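Local coordinates for protein immunomodulatory active chitinase (Trichuris suis, PDB 6G9C) that probably binds and hydrolyses chitin as a secreted family 18 glycosidase, and has immunomodulatory activity in inflammatory lung disease, at residues 372-375 / 379-382. Sequence-based numbering, arbitrary orientation.
With EDO (1,2-ethanediol), chain C.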
ATOM      1  N   TYR A 372     -22.017  -4.237  11.319  1.00 25.40           N
ATOM      2  CA  TYR A 372     -23.188  -4.748  12.027  1.00 28.96           C
ATOM      3  C   TYR A 372     -22.924  -6.055  12.763  1.00 29.19           C
ATOM      4  O   TYR A 372     -23.732  -6.447  13.614  1.00 28.19           O
ATOM      5  CB  TYR A 372     -24.345  -4.965  11.060  1.00 26.76           C
ATOM      6  CG  TYR A 372     -24.924  -3.725  10.433  1.00 25.92           C
ATOM      7  CD1 TYR A 372     -24.960  -2.506  11.109  1.00 29.56           C
ATOM      8  CD2 TYR A 372     -25.458  -3.784   9.151  1.00 24.62           C
ATOM      9  CE1 TYR A 372     -25.535  -1.369  10.500  1.00 30.45           C
ATOM     10  CE2 TYR A 372     -26.010  -2.679   8.549  1.00 30.34           C
ATOM     11  CZ  TYR A 372     -26.057  -1.480   9.222  1.00 34.00           C
ATOM     12  OH  TYR A 372     -26.629  -0.402   8.574  1.00 33.91           O
ATOM     13  N   ASP A 373     -21.830  -6.740  12.442  1.00 27.26           N
ATOM     14  CA  ASP A 373     -21.431  -7.940  13.154  1.00 26.04           C
ATOM     15  C   ASP A 373     -20.917  -7.555  14.542  1.00 26.48           C
ATOM     16  O   ASP A 373     -20.653  -6.385  14.839  1.00 32.73           O
ATOM     17  CB  ASP A 373     -20.347  -8.664  12.357  1.00 28.23           C
ATOM     18  CG  ASP A 373     -20.226 -10.149  12.674  1.00 30.45           C
ATOM     19  OD1 ASP A 373     -20.867 -10.682  13.610  1.00 32.59           O
ATOM     20  OD2 ASP A 373     -19.432 -10.798  11.954  1.00 29.41           O
ATOM     21  N   ASP A 374     -20.750  -8.556  15.395  1.00 28.89           N
ATOM     22  CA  ASP A 374     -20.094  -8.352  16.693  1.00 30.54           C
ATOM     23  C   ASP A 374     -18.587  -8.253  16.447  1.00 33.37           C
ATOM     24  O   ASP A 374     -17.820  -9.180  16.694  1.00 33.87           O
ATOM     25  CB  ASP A 374     -20.453  -9.488  17.650  1.00 30.80           C
ATOM     26  CG  ASP A 374     -20.132  -9.175  19.126  1.00 39.54           C
ATOM     27  OD1 ASP A 374     -20.038  -7.987  19.517  1.00 39.48           O
ATOM     28  OD2 ASP A 374     -19.995 -10.144  19.911  1.00 37.95           O
ATOM     29  N   PHE A 375     -18.166  -7.104  15.903  1.00 32.45           N
ATOM     30  CA  PHE A 375     -16.791  -7.001  15.415  1.00 32.00           C
ATOM     31  C   PHE A 375     -15.765  -6.851  16.534  1.00 38.69           C
ATOM     32  O   PHE A 375     -14.579  -7.121  16.304  1.00 40.77           O
ATOM     33  CB  PHE A 375     -16.650  -5.847  14.408  1.00 30.46           C
ATOM     34  CG  PHE A 375     -17.047  -4.508  14.950  1.00 33.83           C
ATOM     35  CD1 PHE A 375     -18.363  -4.077  14.855  1.00 31.31           C
ATOM     36  CD2 PHE A 375     -16.103  -3.671  15.537  1.00 35.85           C
ATOM     37  CE1 PHE A 375     -18.744  -2.841  15.346  1.00 30.79           C
ATOM     38  CE2 PHE A 375     -16.471  -2.427  16.032  1.00 39.09           C
ATOM     39  CZ  PHE A 375     -17.801  -2.013  15.933  1.00 34.76           C
ATOM     40  N   PHE A 379     -20.390  -7.922  22.481  1.00 39.14           N
ATOM     41  CA  PHE A 379     -21.827  -7.914  22.715  1.00 37.55           C
ATOM     42  C   PHE A 379     -22.431  -9.301  22.892  1.00 39.31           C
ATOM     43  O   PHE A 379     -23.417  -9.434  23.618  1.00 40.18           O
ATOM     44  CB  PHE A 379     -22.550  -7.215  21.559  1.00 35.57           C
ATOM     45  CG  PHE A 379     -22.395  -5.719  21.554  1.00 36.93           C
ATOM     46  CD1 PHE A 379     -23.248  -4.920  22.309  1.00 43.18           C
ATOM     47  CD2 PHE A 379     -21.412  -5.108  20.781  1.00 38.74           C
ATOM     48  CE1 PHE A 379     -23.121  -3.537  22.302  1.00 44.10           C
ATOM     49  CE2 PHE A 379     -21.282  -3.722  20.759  1.00 40.36           C
ATOM     50  CZ  PHE A 379     -22.135  -2.936  21.528  1.00 40.73           C
ATOM     51  N   CYS A 380     -21.896 -10.329  22.234  1.00 35.83           N
ATOM     52  CA  CYS A 380     -22.490 -11.659  22.283  1.00 40.78           C
ATOM     53  C   CYS A 380     -21.737 -12.564  23.255  1.00 45.03           C
ATOM     54  O   CYS A 380     -20.512 -12.481  23.392  1.00 44.96           O
ATOM     55  CB  CYS A 380     -22.502 -12.304  20.896  1.00 41.70           C
ATOM     56  SG  CYS A 380     -23.155 -11.262  19.549  1.00 38.85           S
ATOM     57  N   THR A 381     -22.477 -13.459  23.913  1.00 45.37           N
ATOM     58  CA  THR A 381     -21.851 -14.397  24.846  1.00 51.62           C
ATOM     59  C   THR A 381     -21.750 -15.818  24.310  1.00 54.49           C
ATOM     60  O   THR A 381     -20.854 -16.555  24.723  1.00 48.16           O
ATOM     61  CB  THR A 381     -22.610 -14.427  26.174  1.00 56.94           C
ATOM     62  OG1 THR A 381     -23.830 -15.166  26.019  1.00 59.11           O
ATOM     63  CG2 THR A 381     -22.925 -13.016  26.646  1.00 62.92           C
ATOM     64  N   GLU A 382     -22.627 -16.223  23.386  1.00 57.94           N
ATOM     65  CA  GLU A 382     -22.657 -17.622  22.968  1.00 59.50           C
ATOM     66  C   GLU A 382     -21.447 -18.030  22.133  1.00 64.06           C
ATOM     67  O   GLU A 382     -21.258 -19.231  21.910  1.00 61.46           O
ATOM     68  CB  GLU A 382     -23.951 -17.918  22.196  1.00 58.85           C
ATOM     69  CG  GLU A 382     -23.807 -17.856  20.678  1.00 56.31           C
ATOM     70  CD  GLU A 382     -25.137 -17.949  19.947  1.00 55.56           C
ATOM     71  OE1 GLU A 382     -26.117 -17.387  20.455  1.00 53.65           O
ATOM     72  OE2 GLU A 382     -25.196 -18.560  18.860  1.00 59.17           O
TER
HETATM   73  C1  EDO C 501     -29.225  -1.642   6.436  1.00 30.07           C
HETATM   74  O1  EDO C 501     -28.001  -0.915   6.319  1.00 29.50           O
HETATM   75  C2  EDO C 501     -30.026  -0.922   7.508  1.00 46.85           C
HETATM   76  O2  EDO C 501     -30.368   0.408   7.099  1.00 58.43           O
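Asp374 faces Phe379 and Cys380 across a short loop, and the two segments come nearest at Asp374 CA and Phe379 CA, 6.3 Å apart. Neither segment is helix or strand. Asp374 sits at the centre of an inverse gamma turn. Its carboxylate takes a backbone N-H from the 379-382 segment on each oxygen. Phe379 N donates to Asp374 OD1 at 3.0 Å, arriving on the syn side and only 18° out of the carboxylate plane, and OD1 also takes a weak bond from Ser378 N. Cys380 N donates to Asp374 OD2, also at 3.0 Å, but from above that plane. With CG anti to the backbone N (chi1 -164°), the Asp374 carboxylate extends to these two amides. The loop follows strand 364-368 of the family 18 TIM barrel, and the disulfide Cys380-Cys315 ties it to helix 311-319. Asp374 OD2 lies 3.4 Å from Cys380 SG, beside this disulfide. Asp374 OD1 also meets the edge of the Phe379 ring, 3.4 Å from CD2, with ring and carboxylate planes 62° apart. Asp373 OD1 accepts a hydrogen bond from Asp374 N (2.8 Å), from above its carboxylate plane, and another from Leu390 N, while OD2 takes one from Ile391 N. Tyr372 OH shares a 2.7 Å hydrogen bond with O1 of a 1,2-ethanediol. The diol, probably from the crystallisation liquor, is also hydrogen-bonded to Trp368 NE1.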